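Local coordinates for protein prolyl 4-hydroxylase (Phytophthora capsici LT1534, PDB 6IUQ) that probably hydroxylates prolyl residues at the 4 position as an iron(II)- and 2-oxoglutarate-dependent dioxygenase with a double-stranded beta-helix core, at residues D30-K35 with L207-W212; E176-G181 with V198-D203. All blocks are in the same frame, centred on the assembly; numbering follows the deposited sequence.

Interaction 1: residues D30-K35 with L207-W212; sequences DQLDDK and LFQSDW
A helix-against-strand contact on the outside of the double-stranded beta-helix (DSBH) core packs the C-terminal end of helix 26-35 on strand 204-209, the neighbour of the outermost strand 37-40, and on the turn that follows it. The short axes approach to 8.1 Å and run at 35° to one another, and most of the touching residues are buried. Q209, L32 and W212 carry the contact, with a single hydrogen bond between the segments. Q209 has its CG anti to the carbonyl carbon, and its chain bends at chi2 (-81°), which brings the amide to the helix: Q209 NE2 donates to L32 O over 3.0 Å. The N-H points fairly straight at the oxygen, which lies in the amide plane of Q209, but NE2 stands above the L32 carbonyl plane and is not on a lone pair. Y130 OH and K167 NZ also bond the amide, at NE2 and OE1 respectively, so its rotation is fixed from several sides. Beside this bond L32, its CG anti to the backbone N, passes obliquely across the Q209 chain. L32 CD1 reaches the strand backbone, 3.7 Å from F208 CA, and rests more loosely on L207 CB at 4.3 Å. The F208 side chain leaves the other way, its nearest atom about 5 Å from the iron, and meets H215, a ligand of that iron. W212 takes the crowded first torsion (chi1 50°), which puts Q209 CG 3.3 Å above one face of the indole, offset toward its rim. The indole edge points at the last helical turn, where D33 O lies in the ring plane, 3.6 Å from W212 CH2.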
loop_
_atom_site.group_PDB
_atom_site.type_symbol
_atom_site.label_atom_id
_atom_site.label_comp_id
_atom_site.label_asym_id
_atom_site.label_seq_id
_atom_site.Cartn_x
_atom_site.Cartn_y
_atom_site.Cartn_z
ATOM N N ASP A 30 -15.206 1.831 6.975
ATOM C CA ASP A 30 -16.156 2.173 5.916
ATOM C C ASP A 30 -15.473 2.997 4.828
ATOM O O ASP A 30 -15.795 2.854 3.646
ATOM C CB ASP A 30 -17.358 2.955 6.454
ATOM C CG ASP A 30 -18.272 2.106 7.328
ATOM O OD1 ASP A 30 -18.190 0.850 7.270
ATOM O OD2 ASP A 30 -19.082 2.714 8.077
ATOM N N GLN A 31 -14.539 3.861 5.219
ATOM C CA GLN A 31 -13.814 4.656 4.235
ATOM C C GLN A 31 -12.870 3.790 3.411
ATOM O O GLN A 31 -12.772 3.947 2.195
ATOM C CB GLN A 31 -13.026 5.783 4.891
ATOM C CG GLN A 31 -12.668 6.862 3.867
ATOM C CD GLN A 31 -11.704 7.913 4.374
ATOM O OE1 GLN A 31 -12.012 8.655 5.324
ATOM N NE2 GLN A 31 -10.527 8.003 3.727
ATOM N N LEU A 32 -12.170 2.879 4.084
ATOM C CA LEU A 32 -11.273 1.962 3.403
ATOM C C LEU A 32 -12.046 1.190 2.345
ATOM O O LEU A 32 -11.641 1.100 1.183
ATOM C CB LEU A 32 -10.622 1.008 4.409
ATOM C CG LEU A 32 -9.919 -0.209 3.809
ATOM C CD1 LEU A 32 -8.743 0.241 2.938
ATOM C CD2 LEU A 32 -9.451 -1.171 4.912
ATOM N N ASP A 33 -13.189 0.663 2.748
ATOM C CA ASP A 33 -14.014 -0.106 1.843
ATOM C C ASP A 33 -14.606 0.727 0.698
ATOM O O ASP A 33 -14.716 0.252 -0.429
ATOM C CB ASP A 33 -15.140 -0.766 2.610
ATOM C CG ASP A 33 -15.897 -1.748 1.767
ATOM O OD1 ASP A 33 -15.247 -2.659 1.204
ATOM O OD2 ASP A 33 -17.131 -1.600 1.658
ATOM N N ASP A 34 -14.990 1.965 0.984
ATOM C CA ASP A 34 -15.616 2.811 -0.029
ATOM C C ASP A 34 -14.571 3.475 -0.939
ATOM O O ASP A 34 -14.576 3.278 -2.163
ATOM C CB ASP A 34 -16.499 3.870 0.645
ATOM C CG ASP A 34 -16.962 4.957 -0.318
ATOM O OD1 ASP A 34 -17.304 4.621 -1.467
ATOM O OD2 ASP A 34 -16.981 6.148 0.075
ATOM N N LYS A 35 -13.665 4.239 -0.339
ATOM C CA LYS A 35 -12.696 5.015 -1.098
ATOM C C LYS A 35 -11.491 4.188 -1.567
ATOM O O LYS A 35 -10.841 4.541 -2.538
ATOM C CB LYS A 35 -12.220 6.217 -0.260
ATOM C CG LYS A 35 -13.362 7.125 0.141
ATOM C CD LYS A 35 -13.083 8.576 -0.190
ATOM C CE LYS A 35 -14.357 9.286 -0.671
ATOM N NZ LYS A 35 -14.173 10.023 -1.971
ATOM N N LEU A 207 -3.995 2.733 5.278
ATOM C CA LEU A 207 -4.538 1.437 4.917
ATOM C C LEU A 207 -5.070 1.603 3.533
ATOM O O LEU A 207 -5.715 2.625 3.253
ATOM C CB LEU A 207 -5.671 0.984 5.834
ATOM C CG LEU A 207 -5.449 0.994 7.344
ATOM C CD1 LEU A 207 -6.693 0.521 8.040
ATOM C CD2 LEU A 207 -4.256 0.138 7.731
ATOM N N PHE A 208 -4.796 0.629 2.664
ATOM C CA PHE A 208 -5.456 0.607 1.378
ATOM C C PHE A 208 -5.645 -0.817 0.821
ATOM O O PHE A 208 -5.132 -1.786 1.365
ATOM C CB PHE A 208 -4.715 1.535 0.394
ATOM C CG PHE A 208 -3.269 1.183 0.108
ATOM C CD1 PHE A 208 -2.943 0.183 -0.806
ATOM C CD2 PHE A 208 -2.241 1.954 0.626
ATOM C CE1 PHE A 208 -1.601 -0.100 -1.121
ATOM C CE2 PHE A 208 -0.904 1.675 0.312
ATOM C CZ PHE A 208 -0.588 0.645 -0.582
ATOM N N GLN A 209 -6.436 -0.929 -0.236
ATOM C CA GLN A 209 -6.743 -2.222 -0.845
ATOM C C GLN A 209 -5.548 -2.746 -1.638
ATOM O O GLN A 209 -5.125 -2.117 -2.592
ATOM C CB GLN A 209 -7.959 -2.096 -1.761
ATOM C CG GLN A 209 -9.163 -1.395 -1.099
ATOM C CD GLN A 209 -9.963 -2.342 -0.203
ATOM O OE1 GLN A 209 -9.735 -3.559 -0.202
ATOM N NE2 GLN A 209 -10.883 -1.785 0.584
ATOM N N SER A 210 -4.999 -3.888 -1.253
ATOM C CA SER A 210 -3.857 -4.417 -1.982
ATOM C C SER A 210 -4.227 -4.778 -3.435
ATOM O O SER A 210 -3.414 -4.563 -4.342
ATOM C CB SER A 210 -3.267 -5.622 -1.253
ATOM O OG SER A 210 -3.022 -5.296 0.125
ATOM N N ASP A 211 -5.446 -5.287 -3.669
ATOM C CA ASP A 211 -5.806 -5.743 -5.015
ATOM C C ASP A 211 -6.556 -4.732 -5.886
ATOM O O ASP A 211 -6.773 -5.008 -7.069
ATOM C CB ASP A 211 -6.621 -7.032 -4.957
ATOM C CG ASP A 211 -7.764 -6.956 -3.984
ATOM O OD1 ASP A 211 -7.808 -6.001 -3.172
ATOM O OD2 ASP A 211 -8.615 -7.863 -4.023
ATOM N N TRP A 212 -6.945 -3.574 -5.364
ATOM C CA TRP A 212 -7.472 -2.560 -6.283
ATOM C C TRP A 212 -7.125 -1.113 -5.984
ATOM O O TRP A 212 -7.886 -0.221 -6.349
ATOM C CB TRP A 212 -8.997 -2.671 -6.419
ATOM C CG TRP A 212 -9.871 -2.740 -5.198
ATOM C CD1 TRP A 212 -10.255 -3.880 -4.527
ATOM C CD2 TRP A 212 -10.571 -1.656 -4.566
ATOM N NE1 TRP A 212 -11.110 -3.560 -3.504
ATOM C CE2 TRP A 212 -11.323 -2.208 -3.501
ATOM C CE3 TRP A 212 -10.609 -0.272 -4.774
ATOM C CZ2 TRP A 212 -12.127 -1.424 -2.657
ATOM C CZ3 TRP A 212 -11.413 0.505 -3.942
ATOM C CH2 TRP A 212 -12.162 -0.076 -2.890
#

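Interaction 2: residues E176-G181 with V198-D203; sequences EGWKEG and VAPKMD
W178 presents one face of its indole to the backbone bend at A199-P200, and the two residues share that face. A199 CB sits over the six-membered ring, 3.6 Å from its centroid and 16° off the normal; P200 CD sits over the five-membered ring, 3.7 Å from its centroid. Both are CH-pi contacts. P200, the centre of an inverse gamma turn, crosses the indole at about a right angle and also brings CG to 3.7 Å from W178 CD1. With CG anti to the backbone N (chi1 179°), W178 extends straight toward this bend, while E180 N lies over the opposite face. NE1 donates to G183 O, which helps fix the ring's rotation. The extended K201 chain crosses the indole nearly at right angles, its CE 4.0 Å from W178 CE3. At the other end E176 and M202, a selenomethionine, cross obliquely, CG of E176 meeting CG of M202 at 3.6 Å; the E176 carboxylate goes on to H46 through OE2. The contact packs the loop after strand 166-173 against the one between strands 196-198 and 204-209, at the surface of the DSBH domain, with M202 reaching S50 and L53 on helix 46-61.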
loop_
_atom_site.group_PDB
_atom_site.type_symbol
_atom_site.label_atom_id
_atom_site.label_comp_id
_atom_site.label_asym_id
_atom_site.label_seq_id
_atom_site.Cartn_x
_atom_site.Cartn_y
_atom_site.Cartn_z
ATOM N N GLU A 176 10.171 11.752 11.620
ATOM C CA GLU A 176 9.779 12.887 12.460
ATOM C C GLU A 176 10.201 14.224 11.871
ATOM O O GLU A 176 11.304 14.375 11.353
ATOM C CB GLU A 176 10.336 12.749 13.877
ATOM C CG GLU A 176 9.217 12.835 14.916
ATOM C CD GLU A 176 9.704 13.146 16.308
ATOM O OE1 GLU A 176 10.569 12.400 16.817
ATOM O OE2 GLU A 176 9.201 14.129 16.902
ATOM N N GLY A 177 9.296 15.191 11.943
ATOM C CA GLY A 177 9.557 16.501 11.386
ATOM C C GLY A 177 9.750 16.441 9.885
ATOM O O GLY A 177 10.541 17.216 9.336
ATOM N N TRP A 178 9.053 15.512 9.226
ATOM C CA TRP A 178 9.012 15.479 7.766
ATOM C C TRP A 178 8.574 16.860 7.295
ATOM O O TRP A 178 7.713 17.478 7.917
ATOM C CB TRP A 178 8.051 14.389 7.244
ATOM C CG TRP A 178 7.963 14.352 5.731
ATOM C CD1 TRP A 178 8.712 13.584 4.877
ATOM C CD2 TRP A 178 7.110 15.151 4.903
ATOM N NE1 TRP A 178 8.356 13.840 3.572
ATOM C CE2 TRP A 178 7.384 14.805 3.559
ATOM C CE3 TRP A 178 6.134 16.114 5.167
ATOM C CZ2 TRP A 178 6.716 15.390 2.484
ATOM C CZ3 TRP A 178 5.470 16.710 4.079
ATOM C CH2 TRP A 178 5.765 16.336 2.761
ATOM N N LYS A 179 9.180 17.355 6.219
ATOM C CA LYS A 179 8.843 18.676 5.699
ATOM C C LYS A 179 8.649 18.585 4.196
ATOM O O LYS A 179 9.192 17.681 3.549
ATOM C CB LYS A 179 9.944 19.703 6.022
ATOM C CG LYS A 179 11.281 19.378 5.353
ATOM C CD LYS A 179 12.425 20.302 5.777
ATOM C CE LYS A 179 13.714 19.914 5.048
ATOM N NZ LYS A 179 13.580 20.152 3.568
ATOM N N GLU A 180 7.870 19.516 3.648
ATOM C CA GLU A 180 7.712 19.630 2.202
ATOM C C GLU A 180 9.083 19.658 1.536
ATOM O O GLU A 180 9.973 20.382 1.976
ATOM C CB GLU A 180 6.919 20.879 1.849
ATOM C CG GLU A 180 5.886 20.664 0.752
ATOM C CD GLU A 180 5.364 21.979 0.187
ATOM O OE1 GLU A 180 5.814 22.377 -0.912
ATOM O OE2 GLU A 180 4.517 22.622 0.850
ATOM N N GLY A 181 9.266 18.829 0.514
ATOM C CA GLY A 181 10.557 18.714 -0.139
ATOM C C GLY A 181 11.342 17.493 0.300
ATOM O O GLY A 181 12.226 17.036 -0.432
ATOM N N VAL A 198 0.141 11.501 -0.110
ATOM C CA VAL A 198 0.137 11.340 1.332
ATOM C C VAL A 198 1.566 11.412 1.880
ATOM O O VAL A 198 2.396 10.550 1.590
ATOM C CB VAL A 198 -0.516 9.983 1.728
ATOM C CG1 VAL A 198 -0.633 9.860 3.245
ATOM C CG2 VAL A 198 -1.889 9.857 1.062
ATOM N N ALA A 199 1.858 12.450 2.653
ATOM C CA ALA A 199 3.191 12.622 3.220
ATOM C C ALA A 199 3.471 11.521 4.235
ATOM O O ALA A 199 2.577 11.117 4.969
ATOM C CB ALA A 199 3.319 14.010 3.869
ATOM N N PRO A 200 4.710 11.030 4.291
ATOM C CA PRO A 200 5.025 9.957 5.239
ATOM C C PRO A 200 5.340 10.481 6.654
ATOM O O PRO A 200 6.434 10.282 7.172
ATOM C CB PRO A 200 6.253 9.303 4.608
ATOM C CG PRO A 200 6.970 10.473 3.995
ATOM C CD PRO A 200 5.881 11.400 3.479
ATOM N N LYS A 201 4.373 11.145 7.274
ATOM C CA LYS A 201 4.591 11.712 8.597
ATOM C C LYS A 201 4.688 10.659 9.688
ATOM O O LYS A 201 4.066 9.596 9.605
ATOM C CB LYS A 201 3.479 12.697 8.927
ATOM C CG LYS A 201 3.482 13.848 7.965
ATOM C CD LYS A 201 2.511 14.931 8.336
ATOM C CE LYS A 201 2.867 16.198 7.539
ATOM N NZ LYS A 201 1.679 17.040 7.267
HETATM N N MSE A 202 5.505 10.975 10.689
HETATM C CA MSE A 202 5.687 10.183 11.886
HETATM C C MSE A 202 4.337 9.764 12.470
HETATM O O MSE A 202 3.453 10.602 12.664
HETATM C CB MSE A 202 6.492 10.992 12.920
HETATM C CG MSE A 202 6.706 10.337 14.292
HETATM SE SE MSE A 202 7.689 8.665 14.206
HETATM C CE MSE A 202 8.756 8.742 15.846
ATOM N N ASP A 203 4.187 8.466 12.717
ATOM C CA ASP A 203 3.021 7.914 13.397
ATOM C C ASP A 203 1.742 8.063 12.560
ATOM O O ASP A 203 0.624 8.045 13.083
ATOM C CB ASP A 203 2.851 8.559 14.775
ATOM C CG ASP A 203 1.967 7.742 15.682
ATOM O OD1 ASP A 203 1.854 6.520 15.423
ATOM O OD2 ASP A 203 1.371 8.310 16.635
#

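In the fold
From the N terminus, helix 26-35 is the first of the contact segments to appear, and 171 residues separate it from its partner, so interaction 1 closes a long loop that takes in strand 37-40, helix 46-61 and most of the DSBH strands. Interaction 2 falls within that span and closes a much shorter loop, 16 residues with strand 186-189 and the start of 196-198. The two do not cross. Their centres are 22 Å apart, yet strand 204-209 connects them: it starts directly after D203 and ends in the 207-212 segment. Interaction 1 thus ties an N-terminal helix to the core near the iron, whereas interaction 2 joins two surface loops linking the larger and smaller sheets.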